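Local coordinates for methionine-binding lipoprotein MetQ (Bacillus subtilis subsp. subtilis, PDB 4GOT), which probably binds methionine and passes it to the membrane permease of the MetNPQ ABC transporter, and also takes part in methionine sulfoxide transport, at residues A[59-64]-A[205-210]. Numbering follows the deposited sequence.
With MSE (selenomethionine), chain B.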
loop_
_atom_site.group_PDB
_atom_site.type_symbol
_atom_site.label_atom_id
_atom_site.label_comp_id
_atom_site.label_asym_id
_atom_site.label_seq_id
_atom_site.Cartn_x
_atom_site.Cartn_y
_atom_site.Cartn_z
ATOM N N TYR A 59 1.221 -9.251 -5.066
ATOM C CA TYR A 59 0.714 -7.956 -5.530
ATOM C C TYR A 59 0.024 -7.345 -4.305
ATOM O O TYR A 59 -1.157 -7.655 -3.999
ATOM C CB TYR A 59 -0.293 -8.216 -6.652
ATOM C CG TYR A 59 -0.951 -7.028 -7.273
ATOM C CD1 TYR A 59 -0.331 -5.798 -7.320
ATOM C CD2 TYR A 59 -2.194 -7.166 -7.905
ATOM C CE1 TYR A 59 -0.951 -4.736 -7.925
ATOM C CE2 TYR A 59 -2.813 -6.103 -8.526
ATOM C CZ TYR A 59 -2.211 -4.889 -8.513
ATOM O OH TYR A 59 -2.785 -3.831 -9.144
ATOM N N PHE A 60 0.802 -6.569 -3.555
ATOM C CA PHE A 60 0.339 -5.985 -2.280
ATOM C C PHE A 60 1.150 -4.804 -1.744
ATOM O O PHE A 60 0.620 -4.093 -0.901
ATOM C CB PHE A 60 0.231 -7.070 -1.163
ATOM C CG PHE A 60 1.535 -7.328 -0.465
ATOM C CD1 PHE A 60 2.576 -7.963 -1.127
ATOM C CD2 PHE A 60 1.778 -6.808 0.814
ATOM C CE1 PHE A 60 3.806 -8.133 -0.504
ATOM C CE2 PHE A 60 3.000 -6.994 1.447
ATOM C CZ PHE A 60 4.008 -7.671 0.783
ATOM N N GLN A 61 2.397 -4.581 -2.208
ATOM C CA GLN A 61 3.344 -3.648 -1.541
ATOM C C GLN A 61 3.909 -2.620 -2.471
ATOM O O GLN A 61 3.741 -2.724 -3.674
ATOM C CB GLN A 61 4.525 -4.457 -0.960
ATOM C CG GLN A 61 5.538 -4.941 -2.007
ATOM C CD GLN A 61 6.367 -6.117 -1.558
ATOM O OE1 GLN A 61 7.010 -6.079 -0.508
ATOM N NE2 GLN A 61 6.368 -7.194 -2.368
ATOM N N HIS A 62 4.674 -1.686 -1.926
ATOM C CA HIS A 62 5.446 -0.720 -2.747
ATOM C C HIS A 62 6.949 -1.022 -2.569
ATOM O O HIS A 62 7.315 -1.901 -1.801
ATOM C CB HIS A 62 5.123 0.737 -2.371
ATOM C CG HIS A 62 4.952 0.976 -0.890
ATOM N ND1 HIS A 62 5.994 0.901 0.026
ATOM C CD2 HIS A 62 3.852 1.317 -0.176
ATOM C CE1 HIS A 62 5.529 1.154 1.239
ATOM N NE2 HIS A 62 4.225 1.375 1.153
ATOM N N ILE A 63 7.802 -0.317 -3.307
ATOM C CA ILE A 63 9.245 -0.595 -3.307
ATOM C C ILE A 63 9.866 -0.360 -1.898
ATOM O O ILE A 63 10.635 -1.197 -1.439
ATOM C CB ILE A 63 10.006 0.175 -4.433
ATOM C CG1 ILE A 63 9.661 -0.359 -5.833
ATOM C CG2 ILE A 63 11.532 0.203 -4.201
ATOM C CD1 ILE A 63 9.861 0.671 -6.932
ATOM N N PRO A 64 9.506 0.760 -1.207
ATOM C CA PRO A 64 10.032 0.957 0.160
ATOM C C PRO A 64 9.660 -0.213 1.096
ATOM O O PRO A 64 10.491 -0.662 1.896
ATOM C CB PRO A 64 9.400 2.290 0.560
ATOM C CG PRO A 64 9.380 3.074 -0.750
ATOM C CD PRO A 64 8.874 2.001 -1.715
ATOM N N ALA A 205 3.983 3.627 -5.341
ATOM C CA ALA A 205 3.239 2.776 -6.251
ATOM C C ALA A 205 3.356 1.313 -5.818
ATOM O O ALA A 205 4.439 0.836 -5.422
ATOM C CB ALA A 205 3.739 2.939 -7.677
ATOM N N ASN A 206 2.257 0.593 -5.925
ATOM C CA ASN A 206 2.249 -0.831 -5.611
ATOM C C ASN A 206 2.734 -1.632 -6.832
ATOM O O ASN A 206 2.476 -1.260 -7.972
ATOM C CB ASN A 206 0.826 -1.289 -5.252
ATOM C CG ASN A 206 0.397 -0.871 -3.844
ATOM O OD1 ASN A 206 -0.299 -1.606 -3.201
ATOM N ND2 ASN A 206 0.844 0.321 -3.357
ATOM N N ILE A 207 3.382 -2.756 -6.570
ATOM C CA ILE A 207 4.144 -3.476 -7.557
ATOM C C ILE A 207 3.786 -4.964 -7.540
ATOM O O ILE A 207 3.179 -5.491 -6.568
ATOM C CB ILE A 207 5.677 -3.326 -7.317
ATOM C CG1 ILE A 207 6.118 -4.018 -6.022
ATOM C CG2 ILE A 207 6.097 -1.843 -7.412
ATOM C CD1 ILE A 207 7.605 -4.245 -5.767
ATOM N N ILE A 208 4.182 -5.609 -8.631
ATOM C CA ILE A 208 4.317 -7.035 -8.691
ATOM C C ILE A 208 5.744 -7.393 -8.280
ATOM O O ILE A 208 6.701 -6.857 -8.816
ATOM C CB ILE A 208 3.952 -7.581 -10.081
ATOM C CG1 ILE A 208 2.492 -7.226 -10.408
ATOM C CG2 ILE A 208 4.222 -9.078 -10.123
ATOM C CD1 ILE A 208 1.418 -7.997 -9.625
ATOM N N ALA A 209 5.861 -8.247 -7.272
ATOM C CA ALA A 209 7.163 -8.797 -6.852
ATOM C C ALA A 209 7.233 -10.296 -7.169
ATOM O O ALA A 209 6.207 -11.016 -7.056
ATOM C CB ALA A 209 7.413 -8.542 -5.369
ATOM N N VAL A 210 8.434 -10.729 -7.571
ATOM C CA VAL A 210 8.744 -12.114 -7.913
ATOM C C VAL A 210 10.076 -12.480 -7.260
ATOM O O VAL A 210 10.768 -11.616 -6.704
ATOM C CB VAL A 210 8.761 -12.319 -9.465
ATOM C CG1 VAL A 210 7.378 -11.981 -10.085
ATOM C CG2 VAL A 210 9.874 -11.478 -10.127
HETATM N N MSE B 300 -1.582 -1.138 -0.666
HETATM C CA MSE B 300 -0.840 -0.436 0.423
HETATM C C MSE B 300 -0.594 1.079 0.113
HETATM O O MSE B 300 -0.127 1.347 -0.961
HETATM O OXT MSE B 300 -0.792 2.043 0.895
HETATM C CB MSE B 300 0.521 -1.126 0.607
HETATM C CG MSE B 300 1.279 -0.753 1.842
HETATM SE SE MSE B 300 3.104 -1.518 1.889
HETATM C CE MSE B 300 2.573 -3.480 2.406
HETATM O O HOH W 1 3.823 -6.798 -4.290
HETATM O O HOH W 2 6.947 1.753 -5.017
#
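Gln61 O accepts the backbone hydrogen bond from Ile207 N at 2.9 Å. One water joins Ala205 O to Ile63 N, another Ile207 O to Phe60 N and Gln61 NE2. Asn206 CB lies 3.6 Å from Gln61 O. CG stands beside the backbone N, chi1 -76°, turning the amide to the amino acid end of bound selenomethionine. Asn206 OD1 accepts from the selenomethionine N at 2.9 Å and also from His17. Asn206 ND2 gives a nearly straight bond (167°) to the selenomethionine O at 2.8 Å and a second to Tyr204 O. The amide grips both the amino and carboxylate groups of the ligand. His62 serves the other end. His62 CB touches Ala205 O at 3.1 Å, and the selenomethionine SE lies over one ring face, offset toward the rim, 3.2 Å from His62 NE2. His62 NE2 is hydrogen-bonded to Glu116, while ND1 caps the following helix at Tyr65 N. An alanine at His62 would probably leave the selenium without its ring cover, Glu116 without this partner and the helix start uncapped. Tyr59 CB packs on Ile208 CD1 at 3.4 Å. The two strands carry Phe60, His62 and Asn206 to the pocket. As in periplasmic-binding-protein relatives, the ligand lies between two domains, each with its own mixed sheet. Strand 57-62 leads into helix 63-72, and strand 206-211 runs between 57-62 and 78-86, with helix 218-227 packed on Ile208.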